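NADP-dependent alcohol dehydrogenase 6 (Saccharomyces cerevisiae, PDB 1PIW) catalyses the zinc-dependent, NADPH-linked reduction of a broad range of aromatic and aliphatic aldehydes to primary alcohols, working as a homodimer. Local coordinates at residues P4-G9 with K25-P30; N59-L64 with G128-G133; G72-L77 with Q89-G94; S81-K86 with V141-V146; G234-K239 with N260-A265. One frame throughout, in Å; residues are numbered along the deposited sequence.

Contact 1: P4-G9 with K25-P30; sequences PEKFEG and KYDPKP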
# COMPACT_ATOMS: atom_id res chain seq x y z
N PRO A 4 -14.59 -17.72 -41.59
CA PRO A 4 -13.14 -17.64 -41.71
C PRO A 4 -12.59 -16.25 -42.03
O PRO A 4 -11.76 -15.73 -41.30
CB PRO A 4 -12.83 -18.66 -42.79
CG PRO A 4 -14.07 -18.62 -43.65
CD PRO A 4 -15.18 -18.58 -42.63
N GLU A 5 -13.09 -15.65 -43.10
CA GLU A 5 -12.59 -14.36 -43.55
C GLU A 5 -13.18 -13.09 -42.92
O GLU A 5 -12.53 -12.04 -42.94
CB GLU A 5 -12.69 -14.27 -45.07
CG GLU A 5 -11.75 -15.22 -45.81
CD GLU A 5 -12.48 -16.24 -46.66
OE1 GLU A 5 -13.37 -16.95 -46.12
OE2 GLU A 5 -12.18 -16.35 -47.87
N LYS A 6 -14.39 -13.19 -42.39
CA LYS A 6 -15.03 -12.02 -41.77
C LYS A 6 -15.73 -12.38 -40.47
O LYS A 6 -16.32 -13.45 -40.35
CB LYS A 6 -16.06 -11.41 -42.72
CG LYS A 6 -15.72 -10.04 -43.27
CD LYS A 6 -14.66 -10.12 -44.35
CE LYS A 6 -14.54 -8.82 -45.14
NZ LYS A 6 -13.90 -7.70 -44.38
N PHE A 7 -15.65 -11.47 -39.51
CA PHE A 7 -16.31 -11.65 -38.21
C PHE A 7 -17.44 -10.63 -38.17
O PHE A 7 -17.31 -9.55 -38.75
CB PHE A 7 -15.35 -11.37 -37.05
CG PHE A 7 -14.47 -12.52 -36.66
CD1 PHE A 7 -13.49 -12.36 -35.70
CD2 PHE A 7 -14.62 -13.77 -37.25
CE1 PHE A 7 -12.67 -13.41 -35.33
CE2 PHE A 7 -13.80 -14.83 -36.88
CZ PHE A 7 -12.82 -14.64 -35.91
N GLU A 8 -18.53 -10.96 -37.51
CA GLU A 8 -19.63 -10.01 -37.41
C GLU A 8 -19.86 -9.66 -35.96
O GLU A 8 -19.56 -10.46 -35.07
CB GLU A 8 -20.90 -10.59 -38.02
CG GLU A 8 -21.99 -9.56 -38.17
CD GLU A 8 -23.20 -10.08 -38.91
OE1 GLU A 8 -23.76 -11.12 -38.49
OE2 GLU A 8 -23.59 -9.44 -39.90
N GLY A 9 -20.36 -8.46 -35.70
CA GLY A 9 -20.60 -8.06 -34.33
C GLY A 9 -21.32 -6.74 -34.13
O GLY A 9 -21.43 -5.94 -35.05
N LYS A 25 -19.72 -6.26 -39.99
CA LYS A 25 -18.80 -7.31 -40.37
C LYS A 25 -17.43 -6.63 -40.37
O LYS A 25 -17.32 -5.46 -40.72
CB LYS A 25 -19.14 -7.85 -41.77
CG LYS A 25 -20.21 -8.95 -41.79
CD LYS A 25 -20.71 -9.21 -43.22
CE LYS A 25 -21.36 -10.60 -43.40
NZ LYS A 25 -22.58 -10.83 -42.58
N TYR A 26 -16.40 -7.35 -39.94
CA TYR A 26 -15.05 -6.79 -39.90
C TYR A 26 -13.97 -7.88 -40.01
O TYR A 26 -14.18 -9.04 -39.64
CB TYR A 26 -14.88 -5.95 -38.61
CG TYR A 26 -15.06 -6.73 -37.33
CD1 TYR A 26 -13.98 -7.40 -36.75
CD2 TYR A 26 -16.32 -6.87 -36.75
CE1 TYR A 26 -14.15 -8.19 -35.63
CE2 TYR A 26 -16.51 -7.67 -35.62
CZ TYR A 26 -15.42 -8.32 -35.07
OH TYR A 26 -15.58 -9.15 -33.98
N ASP A 27 -12.82 -7.50 -40.55
CA ASP A 27 -11.72 -8.43 -40.71
C ASP A 27 -11.21 -8.95 -39.37
O ASP A 27 -10.98 -8.17 -38.44
CB ASP A 27 -10.58 -7.75 -41.46
CG ASP A 27 -10.83 -7.67 -42.96
OD1 ASP A 27 -10.26 -6.77 -43.60
OD2 ASP A 27 -11.58 -8.53 -43.48
N PRO A 28 -11.02 -10.27 -39.24
CA PRO A 28 -10.53 -10.81 -37.97
C PRO A 28 -9.07 -10.40 -37.88
O PRO A 28 -8.52 -9.88 -38.86
CB PRO A 28 -10.65 -12.33 -38.15
CG PRO A 28 -11.64 -12.48 -39.24
CD PRO A 28 -11.32 -11.35 -40.18
N LYS A 29 -8.43 -10.61 -36.75
CA LYS A 29 -7.03 -10.25 -36.67
C LYS A 29 -6.26 -11.36 -37.40
O LYS A 29 -6.76 -12.46 -37.60
CB LYS A 29 -6.56 -10.17 -35.22
CG LYS A 29 -6.23 -11.51 -34.57
CD LYS A 29 -5.63 -11.30 -33.20
CE LYS A 29 -4.94 -12.54 -32.68
NZ LYS A 29 -3.63 -12.76 -33.35
N PRO A 30 -5.03 -11.06 -37.84
CA PRO A 30 -4.33 -12.16 -38.51
C PRO A 30 -4.22 -13.33 -37.53
O PRO A 30 -4.02 -13.14 -36.33
CB PRO A 30 -2.99 -11.53 -38.87
CG PRO A 30 -2.83 -10.42 -37.88
CD PRO A 30 -4.20 -9.85 -37.80

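Contact 2: N59-L64 with G128-G133; sequences NMKMPL and GYVSQG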
# COMPACT_ATOMS: atom_id res chain seq x y z
N ASN A 59 -10.22 8.81 -27.35
CA ASN A 59 -10.76 8.51 -28.65
C ASN A 59 -10.31 7.18 -29.22
O ASN A 59 -9.17 7.04 -29.62
CB ASN A 59 -10.42 9.62 -29.62
CG ASN A 59 -11.62 10.08 -30.39
OD1 ASN A 59 -12.52 10.73 -29.84
ND2 ASN A 59 -11.66 9.72 -31.67
N MET A 60 -11.23 6.23 -29.27
CA MET A 60 -10.97 4.89 -29.79
C MET A 60 -11.31 4.77 -31.27
O MET A 60 -12.35 5.25 -31.71
CB MET A 60 -11.80 3.87 -29.03
CG MET A 60 -11.63 3.89 -27.54
SD MET A 60 -9.98 3.41 -27.16
CE MET A 60 -9.50 4.66 -25.92
N LYS A 61 -10.46 4.09 -32.03
CA LYS A 61 -10.71 3.90 -33.45
C LYS A 61 -12.03 3.15 -33.64
O LYS A 61 -12.29 2.17 -32.95
CB LYS A 61 -9.55 3.09 -34.05
CG LYS A 61 -9.78 2.58 -35.46
CD LYS A 61 -8.54 1.85 -35.95
CE LYS A 61 -8.76 1.19 -37.31
NZ LYS A 61 -7.52 0.50 -37.77
N MET A 62 -12.86 3.62 -34.57
CA MET A 62 -14.15 2.98 -34.85
C MET A 62 -14.10 2.27 -36.19
O MET A 62 -13.30 2.61 -37.05
CB MET A 62 -15.26 4.03 -34.88
CG MET A 62 -16.35 3.84 -33.85
SD MET A 62 -15.73 3.98 -32.19
CE MET A 62 -16.15 5.60 -31.74
N PRO A 63 -14.93 1.24 -36.39
CA PRO A 63 -15.91 0.68 -35.46
C PRO A 63 -15.20 -0.01 -34.29
O PRO A 63 -13.98 -0.17 -34.29
CB PRO A 63 -16.68 -0.34 -36.32
CG PRO A 63 -16.41 0.09 -37.73
CD PRO A 63 -14.98 0.54 -37.68
N LEU A 64 -15.98 -0.45 -33.32
CA LEU A 64 -15.40 -1.11 -32.18
C LEU A 64 -16.31 -2.13 -31.54
O LEU A 64 -17.41 -1.80 -31.10
CB LEU A 64 -14.99 -0.08 -31.14
CG LEU A 64 -14.45 -0.68 -29.83
CD1 LEU A 64 -13.27 -1.59 -30.13
CD2 LEU A 64 -14.06 0.43 -28.88
N GLY A 128 -0.43 -4.05 -35.37
CA GLY A 128 -1.26 -2.89 -35.61
C GLY A 128 -2.76 -3.11 -35.62
O GLY A 128 -3.53 -2.15 -35.69
N TYR A 129 -3.18 -4.36 -35.56
CA TYR A 129 -4.60 -4.69 -35.56
C TYR A 129 -5.17 -4.36 -34.19
O TYR A 129 -4.62 -4.78 -33.17
CB TYR A 129 -4.81 -6.17 -35.84
CG TYR A 129 -6.26 -6.59 -35.87
CD1 TYR A 129 -6.90 -6.86 -37.08
CD2 TYR A 129 -6.99 -6.73 -34.69
CE1 TYR A 129 -8.22 -7.24 -37.13
CE2 TYR A 129 -8.33 -7.11 -34.72
CZ TYR A 129 -8.94 -7.37 -35.95
OH TYR A 129 -10.26 -7.75 -36.00
N VAL A 130 -6.27 -3.61 -34.16
CA VAL A 130 -6.89 -3.25 -32.89
C VAL A 130 -7.91 -4.28 -32.40
O VAL A 130 -9.01 -4.40 -32.95
CB VAL A 130 -7.54 -1.88 -32.97
CG1 VAL A 130 -7.99 -1.43 -31.56
CG2 VAL A 130 -6.56 -0.89 -33.56
N SER A 131 -7.53 -5.00 -31.35
CA SER A 131 -8.34 -6.05 -30.72
C SER A 131 -9.83 -5.79 -30.78
O SER A 131 -10.29 -4.71 -30.40
CB SER A 131 -7.89 -6.21 -29.27
OG SER A 131 -8.10 -5.01 -28.54
N GLN A 132 -10.60 -6.78 -31.21
CA GLN A 132 -12.05 -6.64 -31.32
C GLN A 132 -12.83 -7.58 -30.41
O GLN A 132 -12.84 -7.40 -29.20
CB GLN A 132 -12.48 -6.83 -32.77
CG GLN A 132 -12.02 -5.74 -33.68
CD GLN A 132 -12.59 -4.41 -33.27
OE1 GLN A 132 -13.80 -4.28 -33.05
NE2 GLN A 132 -11.74 -3.39 -33.18
N GLY A 133 -13.52 -8.56 -31.00
CA GLY A 133 -14.32 -9.55 -30.28
C GLY A 133 -15.12 -9.13 -29.05
O GLY A 133 -14.92 -8.06 -28.50

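Contact 3: G72-L77 with Q89-G94; sequences GKVVKL and QRVGVG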
# COMPACT_ATOMS: atom_id res chain seq x y z
N GLY A 72 -17.51 -19.41 -24.85
CA GLY A 72 -17.91 -20.02 -26.11
C GLY A 72 -17.23 -21.35 -26.37
O GLY A 72 -16.57 -21.90 -25.49
N LYS A 73 -17.40 -21.87 -27.58
CA LYS A 73 -16.82 -23.15 -27.96
C LYS A 73 -15.60 -22.96 -28.84
O LYS A 73 -15.57 -22.06 -29.69
CB LYS A 73 -17.84 -23.98 -28.74
CG LYS A 73 -18.54 -25.07 -27.94
CD LYS A 73 -19.73 -24.58 -27.13
CE LYS A 73 -20.35 -25.75 -26.37
NZ LYS A 73 -21.55 -25.40 -25.56
N VAL A 74 -14.59 -23.80 -28.63
CA VAL A 74 -13.38 -23.75 -29.46
C VAL A 74 -13.84 -24.17 -30.85
O VAL A 74 -14.51 -25.18 -31.01
CB VAL A 74 -12.31 -24.74 -28.98
CG1 VAL A 74 -11.18 -24.80 -29.99
CG2 VAL A 74 -11.79 -24.31 -27.62
N VAL A 75 -13.47 -23.40 -31.86
CA VAL A 75 -13.91 -23.72 -33.20
C VAL A 75 -12.77 -24.04 -34.16
O VAL A 75 -12.98 -24.59 -35.23
CB VAL A 75 -14.74 -22.54 -33.74
CG1 VAL A 75 -13.98 -21.83 -34.86
CG2 VAL A 75 -16.09 -23.02 -34.21
N LYS A 76 -11.55 -23.70 -33.76
CA LYS A 76 -10.38 -23.95 -34.60
C LYS A 76 -9.13 -23.68 -33.77
O LYS A 76 -9.10 -22.73 -32.99
CB LYS A 76 -10.43 -23.01 -35.81
CG LYS A 76 -9.25 -23.15 -36.75
CD LYS A 76 -9.31 -22.12 -37.88
CE LYS A 76 -10.47 -22.38 -38.83
NZ LYS A 76 -10.55 -21.38 -39.94
N LEU A 77 -8.09 -24.51 -33.93
CA LEU A 77 -6.86 -24.34 -33.17
C LEU A 77 -5.65 -23.91 -34.00
O LEU A 77 -5.50 -24.33 -35.15
CB LEU A 77 -6.52 -25.63 -32.43
CG LEU A 77 -7.60 -26.19 -31.51
CD1 LEU A 77 -7.12 -27.50 -30.92
CD2 LEU A 77 -7.92 -25.19 -30.41
N GLN A 89 -14.76 -27.63 -27.18
CA GLN A 89 -14.70 -27.40 -25.74
C GLN A 89 -15.28 -26.06 -25.40
O GLN A 89 -15.15 -25.12 -26.16
CB GLN A 89 -13.25 -27.45 -25.27
CG GLN A 89 -13.10 -27.53 -23.77
CD GLN A 89 -11.67 -27.83 -23.37
OE1 GLN A 89 -10.88 -28.33 -24.18
NE2 GLN A 89 -11.32 -27.56 -22.11
N ARG A 90 -15.92 -25.98 -24.24
CA ARG A 90 -16.52 -24.72 -23.79
C ARG A 90 -15.49 -23.97 -22.95
O ARG A 90 -15.25 -24.28 -21.78
CB ARG A 90 -17.78 -25.01 -22.97
CG ARG A 90 -18.46 -23.77 -22.43
CD ARG A 90 -19.92 -24.05 -22.14
NE ARG A 90 -20.31 -23.57 -20.82
CZ ARG A 90 -19.84 -24.06 -19.68
NH1 ARG A 90 -18.93 -25.03 -19.69
NH2 ARG A 90 -20.29 -23.60 -18.54
N VAL A 91 -14.88 -22.97 -23.57
CA VAL A 91 -13.84 -22.18 -22.94
C VAL A 91 -14.30 -20.76 -22.61
O VAL A 91 -15.44 -20.37 -22.88
CB VAL A 91 -12.61 -22.13 -23.86
CG1 VAL A 91 -12.14 -23.55 -24.18
CG2 VAL A 91 -12.96 -21.40 -25.16
N GLY A 92 -13.39 -19.98 -22.03
CA GLY A 92 -13.69 -18.61 -21.70
C GLY A 92 -12.49 -17.71 -21.93
O GLY A 92 -11.34 -18.15 -21.82
N VAL A 93 -12.76 -16.45 -22.28
CA VAL A 93 -11.71 -15.44 -22.49
C VAL A 93 -12.13 -14.18 -21.75
O VAL A 93 -13.28 -13.75 -21.83
CB VAL A 93 -11.51 -15.10 -24.00
CG1 VAL A 93 -10.48 -13.99 -24.15
CG2 VAL A 93 -11.05 -16.34 -24.75
N GLY A 94 -11.21 -13.59 -21.00
CA GLY A 94 -11.54 -12.41 -20.24
C GLY A 94 -10.99 -11.12 -20.83
O GLY A 94 -10.96 -10.94 -22.05

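Contact 4: S81-K86 with V141-V146; sequences SNSGLK and VHEHFV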
# COMPACT_ATOMS: atom_id res chain seq x y z
N SER A 81 -0.41 -24.93 -31.55
CA SER A 81 -1.19 -24.97 -30.31
C SER A 81 -0.68 -26.08 -29.40
O SER A 81 0.10 -26.92 -29.83
CB SER A 81 -2.68 -25.19 -30.60
OG SER A 81 -3.41 -25.21 -29.38
N ASN A 82 -1.12 -26.07 -28.15
CA ASN A 82 -0.68 -27.06 -27.18
C ASN A 82 -1.22 -26.70 -25.81
O ASN A 82 -0.63 -25.90 -25.09
CB ASN A 82 0.85 -27.09 -27.11
CG ASN A 82 1.46 -25.70 -26.89
OD1 ASN A 82 2.24 -25.49 -25.96
ND2 ASN A 82 1.11 -24.75 -27.76
N SER A 83 -2.34 -27.30 -25.43
CA SER A 83 -2.90 -26.99 -24.13
C SER A 83 -4.16 -27.81 -23.85
O SER A 83 -4.95 -27.49 -22.98
CB SER A 83 -3.20 -25.49 -24.03
OG SER A 83 -3.82 -25.02 -25.21
N GLY A 84 -4.32 -28.89 -24.61
CA GLY A 84 -5.46 -29.75 -24.40
C GLY A 84 -6.75 -29.13 -24.90
O GLY A 84 -7.78 -29.79 -24.98
N LEU A 85 -6.69 -27.84 -25.22
CA LEU A 85 -7.88 -27.19 -25.72
C LEU A 85 -8.28 -27.95 -26.98
O LEU A 85 -7.51 -28.07 -27.94
CB LEU A 85 -7.59 -25.72 -26.02
CG LEU A 85 -7.41 -24.93 -24.73
CD1 LEU A 85 -7.02 -23.50 -25.04
CD2 LEU A 85 -8.70 -24.96 -23.92
N LYS A 86 -9.49 -28.50 -26.95
CA LYS A 86 -9.99 -29.27 -28.07
C LYS A 86 -11.23 -28.66 -28.69
O LYS A 86 -12.17 -28.30 -27.99
CB LYS A 86 -10.24 -30.71 -27.64
CG LYS A 86 -8.95 -31.49 -27.43
CD LYS A 86 -8.07 -31.45 -28.70
CE LYS A 86 -6.64 -31.90 -28.42
NZ LYS A 86 -6.56 -33.30 -27.94
N VAL A 141 -8.24 -15.45 -30.14
CA VAL A 141 -7.36 -15.25 -29.00
C VAL A 141 -6.26 -16.28 -28.81
O VAL A 141 -6.49 -17.48 -28.94
CB VAL A 141 -8.19 -15.23 -27.71
CG1 VAL A 141 -7.34 -14.80 -26.54
CG2 VAL A 141 -9.38 -14.32 -27.88
N HIS A 142 -5.06 -15.80 -28.49
CA HIS A 142 -3.90 -16.65 -28.23
C HIS A 142 -4.32 -17.63 -27.12
O HIS A 142 -4.87 -17.22 -26.09
CB HIS A 142 -2.74 -15.76 -27.77
CG HIS A 142 -1.50 -16.49 -27.40
ND1 HIS A 142 -1.48 -17.53 -26.49
CD2 HIS A 142 -0.20 -16.27 -27.73
CE1 HIS A 142 -0.24 -17.92 -26.29
NE2 HIS A 142 0.56 -17.17 -27.03
N GLU A 143 -4.09 -18.93 -27.34
CA GLU A 143 -4.49 -19.97 -26.38
C GLU A 143 -4.12 -19.76 -24.93
O GLU A 143 -4.84 -20.20 -24.04
CB GLU A 143 -3.94 -21.32 -26.81
CG GLU A 143 -2.44 -21.40 -26.70
CD GLU A 143 -1.93 -22.78 -27.04
OE1 GLU A 143 -0.69 -22.97 -27.01
OE2 GLU A 143 -2.75 -23.68 -27.32
N HIS A 144 -3.00 -19.11 -24.67
CA HIS A 144 -2.59 -18.90 -23.29
C HIS A 144 -3.65 -18.17 -22.50
O HIS A 144 -3.70 -18.29 -21.28
CB HIS A 144 -1.32 -18.08 -23.20
CG HIS A 144 -0.93 -17.75 -21.79
ND1 HIS A 144 -0.16 -18.58 -21.01
CD2 HIS A 144 -1.26 -16.70 -21.00
CE1 HIS A 144 -0.03 -18.06 -19.80
NE2 HIS A 144 -0.69 -16.92 -19.77
N PHE A 145 -4.50 -17.41 -23.19
CA PHE A 145 -5.53 -16.63 -22.52
C PHE A 145 -6.92 -17.16 -22.64
O PHE A 145 -7.89 -16.44 -22.46
CB PHE A 145 -5.49 -15.18 -23.02
CG PHE A 145 -4.25 -14.45 -22.60
CD1 PHE A 145 -3.06 -14.59 -23.31
CD2 PHE A 145 -4.25 -13.65 -21.46
CE1 PHE A 145 -1.89 -13.96 -22.88
CE2 PHE A 145 -3.09 -13.02 -21.03
CZ PHE A 145 -1.91 -13.17 -21.74
N VAL A 146 -7.03 -18.44 -22.93
CA VAL A 146 -8.32 -19.07 -23.04
C VAL A 146 -8.40 -20.09 -21.92
O VAL A 146 -7.49 -20.90 -21.74
CB VAL A 146 -8.48 -19.76 -24.39
CG1 VAL A 146 -9.91 -20.20 -24.57
CG2 VAL A 146 -8.06 -18.83 -25.51

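Contact 5: G234-K239 with N260-A265; sequences GDWGEK and NIMPKA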
# COMPACT_ATOMS: atom_id res chain seq x y z
N GLY A 234 -21.60 9.99 8.18
CA GLY A 234 -20.90 11.19 8.62
C GLY A 234 -19.41 11.03 8.84
O GLY A 234 -18.68 12.02 8.90
N ASP A 235 -18.97 9.79 8.99
CA ASP A 235 -17.57 9.45 9.19
C ASP A 235 -17.53 8.00 9.65
O ASP A 235 -17.41 7.71 10.84
CB ASP A 235 -16.89 10.34 10.23
CG ASP A 235 -15.37 10.36 10.08
OD1 ASP A 235 -14.74 9.27 10.09
OD2 ASP A 235 -14.79 11.46 9.95
N TRP A 236 -17.67 7.10 8.69
CA TRP A 236 -17.66 5.68 8.99
C TRP A 236 -16.26 5.23 9.35
O TRP A 236 -16.08 4.24 10.06
CB TRP A 236 -18.17 4.89 7.80
CG TRP A 236 -17.34 5.06 6.59
CD1 TRP A 236 -17.25 6.18 5.81
CD2 TRP A 236 -16.49 4.08 6.00
NE1 TRP A 236 -16.40 5.95 4.76
CE2 TRP A 236 -15.92 4.67 4.85
CE3 TRP A 236 -16.15 2.76 6.32
CZ2 TRP A 236 -15.03 3.98 4.01
CZ3 TRP A 236 -15.27 2.08 5.50
CH2 TRP A 236 -14.72 2.69 4.36
N GLY A 237 -15.25 5.94 8.84
CA GLY A 237 -13.88 5.58 9.16
C GLY A 237 -13.76 5.67 10.67
O GLY A 237 -13.24 4.78 11.33
N GLU A 238 -14.27 6.78 11.20
CA GLU A 238 -14.27 7.06 12.63
C GLU A 238 -15.05 5.97 13.35
O GLU A 238 -14.59 5.43 14.36
CB GLU A 238 -14.93 8.42 12.85
CG GLU A 238 -15.21 8.80 14.29
CD GLU A 238 -13.95 9.02 15.08
OE1 GLU A 238 -13.04 9.71 14.56
OE2 GLU A 238 -13.86 8.50 16.22
N LYS A 239 -16.22 5.63 12.82
CA LYS A 239 -17.08 4.63 13.44
C LYS A 239 -16.62 3.18 13.35
O LYS A 239 -16.76 2.43 14.32
CB LYS A 239 -18.50 4.72 12.88
CG LYS A 239 -19.45 3.70 13.50
CD LYS A 239 -20.89 3.88 13.03
CE LYS A 239 -21.45 5.22 13.47
NZ LYS A 239 -22.87 5.37 13.05
N ASN A 260 -9.72 9.81 2.74
CA ASN A 260 -9.15 10.56 3.86
C ASN A 260 -9.76 10.00 5.12
O ASN A 260 -9.39 10.38 6.23
CB ASN A 260 -9.51 12.04 3.76
CG ASN A 260 -9.15 12.64 2.43
OD1 ASN A 260 -7.98 12.69 2.05
ND2 ASN A 260 -10.17 13.09 1.70
N ILE A 261 -10.73 9.12 4.94
CA ILE A 261 -11.43 8.50 6.05
C ILE A 261 -11.16 7.01 6.05
O ILE A 261 -10.72 6.44 7.05
CB ILE A 261 -12.96 8.71 5.94
CG1 ILE A 261 -13.25 10.18 5.63
CG2 ILE A 261 -13.65 8.31 7.24
CD1 ILE A 261 -14.71 10.46 5.39
N MET A 262 -11.40 6.38 4.91
CA MET A 262 -11.24 4.95 4.77
C MET A 262 -10.13 4.32 5.61
O MET A 262 -10.34 3.30 6.27
CB MET A 262 -11.04 4.59 3.30
CG MET A 262 -11.46 3.19 2.98
SD MET A 262 -11.09 2.79 1.30
CE MET A 262 -12.38 3.65 0.38
N PRO A 263 -8.94 4.92 5.60
CA PRO A 263 -7.82 4.38 6.38
C PRO A 263 -8.14 4.03 7.84
O PRO A 263 -7.70 3.00 8.35
CB PRO A 263 -6.76 5.45 6.24
CG PRO A 263 -7.00 5.93 4.81
CD PRO A 263 -8.49 6.08 4.79
N LYS A 264 -8.91 4.90 8.50
CA LYS A 264 -9.30 4.69 9.90
C LYS A 264 -9.90 3.30 10.18
O LYS A 264 -9.60 2.70 11.21
CB LYS A 264 -10.33 5.72 10.34
CG LYS A 264 -9.91 7.18 10.33
CD LYS A 264 -11.02 7.99 11.02
CE LYS A 264 -10.73 9.49 11.06
NZ LYS A 264 -10.74 10.10 9.69
N ALA A 265 -10.75 2.82 9.28
CA ALA A 265 -11.38 1.52 9.48
C ALA A 265 -10.42 0.38 9.22
O ALA A 265 -10.78 -0.79 9.38
CB ALA A 265 -12.58 1.37 8.58

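Contact 1: P4-G9 with K25-P30
Phe-7 O is met by two groups of the facing strand. Tyr-26 N donates a hydrogen bond to it at 2.7 Å, and Lys-25 CA adds a CA-H...O contact. The same oxygen lies over one face of the Tyr-26 ring, offset toward the rim. Phe-7 N returns a nearly straight bond to Tyr-26 O at 2.8 Å, 170° at the hydrogen. These two bonds make Phe-7 and Tyr-26 an antiparallel hydrogen-bonded pair, and Glu-8 and Lys-25 are the non-hydrogen-bonded pair next to it. The contact is the open end of the beta hairpin of strands 7-12 and 22-26. With CG between its backbone N and carbonyl carbon (chi1 60°), Tyr-26 takes Phe-7 CB over its ring face, 3.9 Å from the centroid. The Phe-7 ring is covered on one face by Pro-28, with CG over the centre at 3.7 Å. An alanine at Phe-7 would probably leave Pro-28 without this aromatic partner and open a gap beside Tyr-138, whose ring meets that of Phe-7. Salt bridges tie the two segments outside this apolar patch. Lys-6 NZ reaches Asp-27 OD2 at 2.6 Å, from above the carboxylate plane. On the sheet face of Glu-8 and Lys-25, Lys-25 NZ approaches Glu-8 OE2 at 3.2 Å, also from above the plane.

Contact 2: N59-L64 with G128-G133
Leu-64 and Gln-132 carry much of this loop-to-loop contact in the GroES-like domain. Leu-64 CD1 packs on the Gln-132 amide, 3.9 Å from NE2. Gln-132 OE1 lies 3.6 Å from the backbone carbon Leu-64 C. Further along, the aliphatic part of Lys-61 touches Val-130, with CD 4.1 Å from CG2. The extended Lys-61 chain lays CD against the valine. Both pairs are van der Waals contacts. The next shell sets the Gln-132 amide. Its chain bends at chi2 (-61°), which carries CD toward Leu-64. OE1 accepts a hydrogen bond from Val-65 N, just past Leu-64. This ties the loop 128-133 to the start of strand 64-65. Leu-64 is in turn bonded through its backbone to Ile-12, and its side chain rests on Cys-52. Pro-63 follows a cis peptide bond. The remaining end of the amide is fixed within its own loop: Gln-132 NE2 donates to Val-130 O at 2.9 Å, 151° at the hydrogen.

Contact 3: G72-L77 with Q89-G94
Gly-72 and Val-91 form an antiparallel hydrogen-bonded pair. Gly-72 N donates to Val-91 O at 3.0 Å, and Val-91 N donates to Gly-72 O at 2.8 Å. A third bond runs from Val-74 N to Gln-89 O at 2.9 Å. Between these bonds sits the non-hydrogen-bonded pair of Lys-73 and Arg-90. Weaker CA-H...O contacts fill the spaces: Arg-90 CA faces Gly-72 O, and Lys-73 CA lies 3.1 Å from Gln-89 O. The two strands belong to the mixed sheet of the GroES-like domain, where strand 70-77 also pairs with strand 35-45. The short strand axes make an angle of 102°, so the pairing is confined to the start of segment 72-77. Past it, Val-75 and Lys-76 both face Asp-37 in a classic beta bulge. Apolar packing is centred on Val-74 and Val-91, whose side chains cross at about a right angle. Val-74 CG2 meets Val-91 CG1 at 3.5 Å. Val-91 also touches Ile-38 and Val-146 of neighbouring strands. Charged side chains lie on the other face. Lys-73 NZ comes to 4.0 Å from Arg-90 CD, and Glu-41 offers long, weak ion pairs to both residues. Arg-90 NE has a firmer partner in Ser-155 OG.

Contact 4: S81-K86 with V141-V146
The nearest CA atoms, of Ser-81 and Glu-143, are 7.2 Å apart, and mainly side chains make the contact. It ties the loop between strands 70-77 and 90-93 to the turn that follows strand 138-142, all in the GroES-like domain. That turn is a short 3-10 segment at Glu-143 and His-144. Glu-143 CG stands between the backbone N and carbonyl carbon (chi1 68°), and the chain is extended from there into the loop. Three donors grip its OE2. Ser-81 OG donates at 2.6 Å and Ser-83 OG at 2.7 Å, both from out of the carboxylate plane, one on each side of it. Asn-82 N donates at 3.0 Å to the syn lone pair, nearly straight at 168°. Three bonds on one oxygen hold the carboxylate against rotation and are likely to favour its ionised form. The Asn-82 amide crosses the Glu-143 chain at about a right angle, its plane 57° from that of the carboxylate. Leu-85 points toward segment 141-146 and also touches Ile-36 and Val-91. Its CD1 rests 4.1 Å from Val-146 CB and about as far from Glu-143 O.

Contact 5: G234-K239 with N260-A265
The Trp-236 indole is approached obliquely by Ile-261, Met-262 and Ala-265. Its six-membered ring does most of the touching. CH2 lies 3.6 Å from Met-262 CG, with the two side chains side by side and pointing the same way. CZ3 lies 4.2 Å from Ala-265 CB. This is packing in the Rossmann-type NADP-binding domain, between helix 236-239 and the turns after strand 244-249. Trp-236 and Ala-265 both also touch Phe-244 of that strand. The backbones come close where Gly-237 CA lies 4.7 Å from Lys-264 CA. Ile-261 CG2 packs on the Gly-237 backbone, 3.3 Å from its N. Asp-235 is the N-cap of the helix, its side chain accepting from Glu-238 N, although the exact place of its OD1 is uncertain. Lys-264 runs past this helix start, and its charge comes near the Asp-235 carboxylate, beyond salt-bridge range as modelled. An alanine at Lys-264 would probably lose the packing of CD on the start of the helix and leave Asp-235 without the lysine's charge nearby. The lysine chain passes the helix with CD 3.5 Å from Glu-238 N.

Overall arrangement
Contact 1 lies at the surface, and the other four are partly buried. Contacts 3 and 4 are neighbours, with centres 9 Å apart. They share one sheet and meet through Val-91 and Val-146. Contact 3 is held mainly by the backbone, contact 4 by one buried acid. Contacts 1 and 2 also touch: Tyr-26 packs on Gln-132, and Tyr-129 OH probably bonds Asp-27 O. Contact 1 joins strands and adds salt bridges. Contact 2 joins loops, largely by van der Waals packing. Contact 5 stands apart in the cofactor-binding domain, its centre at least 42 Å from the others. Its packing is mostly apolar, around a tryptophan.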